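Putative dehydratase (PDB 2POZ) is a member of the mandelate racemase/muconate lactonizing enzyme branch of the enolase superfamily, probably acting as a lyase. Local coordinates at the interface of chains A and B. Residues are numbered along the deposited sequence; one frame, centred on the assembly and turned at random. Chains: chain A/B, Putative dehydratase.

The interface of chains A and B. Residues chain A 170-173, 207-208, 258; chain B 77-78, 80, 83.
In this enolase-superfamily octamer of the mandelate racemase type, the end of strand 168-170 and loops of chain A meet the end of helix 68-78 and the following loop of chain B in one part of a two-fold symmetric interface. A:Arg258 lays its guanidinium flat over one face of the B:Phe80 ring, the planes 5° apart. Its NH1 sits 3.5 Å from the centroid of the B:Phe80 ring in a cation-pi contact. A:Arg258 NH1 also donates to the B:Phe80 backbone O at 2.8 Å, almost within the guanidinium plane and on a carbonyl lone pair, so one residue offers both a face and an acceptor. A bend at chi3 (-77°) lays the guanidinium over the B:Phe80 ring, with B:Phe80 CG anti to its backbone N. An alanine in place of A:Arg258 would remove the stacked cation and the bond to the B:Phe80 carbonyl, and would probably loosen the packing around this ring.

B:Lys83, extended beyond CG, crosses A:Arg258 obliquely, B:Lys83 CD lying 3.4 Å from A:Arg258 NH1. The terminal amine B:Lys83 NZ donates to A:Ser207 O at 3.1 Å, in the carbonyl plane. The two cationic tips, A:Arg258 NH1 and B:Lys83 NZ, stay 4.7 Å apart; water 3 bridges them from one side, bonded to both and also to A:Ser207 O and OG, which is likely to ease their repulsion. NZ also binds water 1, which links it to B:Asp77 O and A:Val172 O.

At the helix end B:His78 inserts its ring beside A:His171 and A:Gln170. B:His78 CE1 points edge-on at A:His171 O, 3.3 Å away, and its NE2 makes a weak in-plane bond with A:Thr173 OG1. The A:Gln170 amide crosses this ring obliquely, the planes 48° apart. On the other ring nitrogen, B:His78 ND1 binds water 2 at 2.6 Å, and that water is held in turn by A:His171 N and ND1, tying the two imidazoles together.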
loop_
_atom_site.group_PDB
_atom_site.type_symbol
_atom_site.label_atom_id
_atom_site.label_comp_id
_atom_site.label_asym_id
_atom_site.label_seq_id
_atom_site.Cartn_x
_atom_site.Cartn_y
_atom_site.Cartn_z
ATOM N N GLN A 170 -38.050 -13.453 -8.176
ATOM C CA GLN A 170 -36.731 -13.568 -8.794
ATOM C C GLN A 170 -35.734 -12.664 -8.088
ATOM O O GLN A 170 -36.125 -11.757 -7.354
ATOM C CB GLN A 170 -36.806 -13.173 -10.270
ATOM C CG GLN A 170 -37.306 -11.758 -10.498
ATOM C CD GLN A 170 -37.413 -11.407 -11.969
ATOM O OE1 GLN A 170 -37.904 -12.204 -12.772
ATOM N NE2 GLN A 170 -36.965 -10.204 -12.331
ATOM N N HIS A 171 -34.449 -12.906 -8.326
ATOM C CA HIS A 171 -33.398 -12.101 -7.716
ATOM C C HIS A 171 -33.434 -10.646 -8.181
ATOM O O HIS A 171 -34.150 -10.286 -9.119
ATOM C CB HIS A 171 -32.012 -12.673 -8.040
ATOM C CG HIS A 171 -31.719 -13.981 -7.375
ATOM N ND1 HIS A 171 -32.196 -15.184 -7.853
ATOM C CD2 HIS A 171 -31.009 -14.272 -6.261
ATOM C CE1 HIS A 171 -31.790 -16.161 -7.059
ATOM N NE2 HIS A 171 -31.070 -15.633 -6.085
ATOM N N VAL A 172 -32.623 -9.824 -7.525
ATOM C CA VAL A 172 -32.515 -8.413 -7.847
ATOM C C VAL A 172 -32.086 -8.213 -9.297
ATOM O O VAL A 172 -31.240 -8.945 -9.818
ATOM C CB VAL A 172 -31.467 -7.719 -6.944
ATOM C CG1 VAL A 172 -31.199 -6.311 -7.445
ATOM C CG2 VAL A 172 -31.959 -7.685 -5.498
ATOM N N THR A 173 -32.676 -7.217 -9.943
ATOM C CA THR A 173 -32.324 -6.898 -11.313
ATOM C C THR A 173 -31.404 -5.673 -11.334
ATOM O O THR A 173 -31.686 -4.652 -10.700
ATOM C CB THR A 173 -33.583 -6.619 -12.171
ATOM O OG1 THR A 173 -34.290 -7.847 -12.390
ATOM C CG2 THR A 173 -33.191 -6.018 -13.524
ATOM N N SER A 207 -27.141 -12.413 -1.777
ATOM C CA SER A 207 -26.849 -13.011 -3.078
ATOM C C SER A 207 -26.377 -11.985 -4.106
ATOM O O SER A 207 -26.852 -11.979 -5.237
ATOM C CB SER A 207 -28.103 -13.734 -3.603
ATOM O OG SER A 207 -27.792 -14.666 -4.627
ATOM N N GLY A 208 -25.444 -11.121 -3.713
ATOM C CA GLY A 208 -24.936 -10.116 -4.630
ATOM C C GLY A 208 -25.272 -8.691 -4.223
ATOM O O GLY A 208 -24.515 -7.758 -4.517
ATOM N N ARG A 258 -19.768 -18.766 -4.550
ATOM C CA ARG A 258 -19.344 -18.579 -5.925
ATOM C C ARG A 258 -17.856 -18.265 -6.074
ATOM O O ARG A 258 -17.455 -17.473 -6.929
ATOM C CB ARG A 258 -20.229 -17.512 -6.601
ATOM C CG ARG A 258 -21.587 -18.093 -7.047
ATOM C CD ARG A 258 -22.531 -17.073 -7.673
ATOM N NE ARG A 258 -23.166 -16.237 -6.660
ATOM C CZ ARG A 258 -24.271 -15.522 -6.848
ATOM N NH1 ARG A 258 -24.893 -15.532 -8.021
ATOM N NH2 ARG A 258 -24.757 -14.796 -5.852
ATOM N N ASP B 77 -27.705 -11.536 -14.447
ATOM C CA ASP B 77 -28.453 -11.433 -13.198
ATOM C C ASP B 77 -29.211 -12.661 -12.738
ATOM O O ASP B 77 -29.341 -12.883 -11.540
ATOM C CB ASP B 77 -29.486 -10.299 -13.282
ATOM C CG ASP B 77 -28.855 -8.923 -13.349
ATOM O OD1 ASP B 77 -27.622 -8.819 -13.218
ATOM O OD2 ASP B 77 -29.609 -7.936 -13.530
ATOM N N HIS B 78 -29.721 -13.458 -13.673
ATOM C CA HIS B 78 -30.545 -14.596 -13.286
ATOM C C HIS B 78 -30.063 -16.006 -13.561
ATOM O O HIS B 78 -30.767 -16.962 -13.244
ATOM C CB HIS B 78 -31.931 -14.406 -13.888
ATOM C CG HIS B 78 -32.577 -13.126 -13.474
ATOM N ND1 HIS B 78 -32.989 -12.891 -12.180
ATOM C CD2 HIS B 78 -32.813 -11.984 -14.160
ATOM C CE1 HIS B 78 -33.447 -11.656 -12.085
ATOM N NE2 HIS B 78 -33.351 -11.083 -13.273
ATOM N N PHE B 80 -27.395 -17.119 -12.237
ATOM C CA PHE B 80 -26.753 -17.377 -10.945
ATOM C C PHE B 80 -25.236 -17.581 -11.073
ATOM O O PHE B 80 -24.450 -16.925 -10.390
ATOM C CB PHE B 80 -27.341 -18.590 -10.220
ATOM C CG PHE B 80 -26.887 -18.695 -8.786
ATOM C CD1 PHE B 80 -27.492 -17.919 -7.796
ATOM C CD2 PHE B 80 -25.786 -19.481 -8.443
ATOM C CE1 PHE B 80 -27.003 -17.916 -6.494
ATOM C CE2 PHE B 80 -25.289 -19.487 -7.139
ATOM C CZ PHE B 80 -25.896 -18.702 -6.163
ATOM N N LYS B 83 -22.228 -14.558 -11.956
ATOM C CA LYS B 83 -21.558 -13.681 -10.991
ATOM C C LYS B 83 -20.254 -14.365 -10.599
ATOM O O LYS B 83 -20.263 -15.417 -9.980
ATOM C CB LYS B 83 -22.456 -13.436 -9.779
ATOM C CG LYS B 83 -23.718 -12.673 -10.159
ATOM C CD LYS B 83 -24.575 -12.313 -8.955
ATOM C CE LYS B 83 -25.821 -11.546 -9.415
ATOM N NZ LYS B 83 -26.769 -11.282 -8.303
HETATM O O HOH W 1 -29.201 -10.929 -9.504
HETATM O O HOH W 2 -33.531 -14.770 -10.419
HETATM O O HOH W 3 -27.455 -14.082 -7.395
#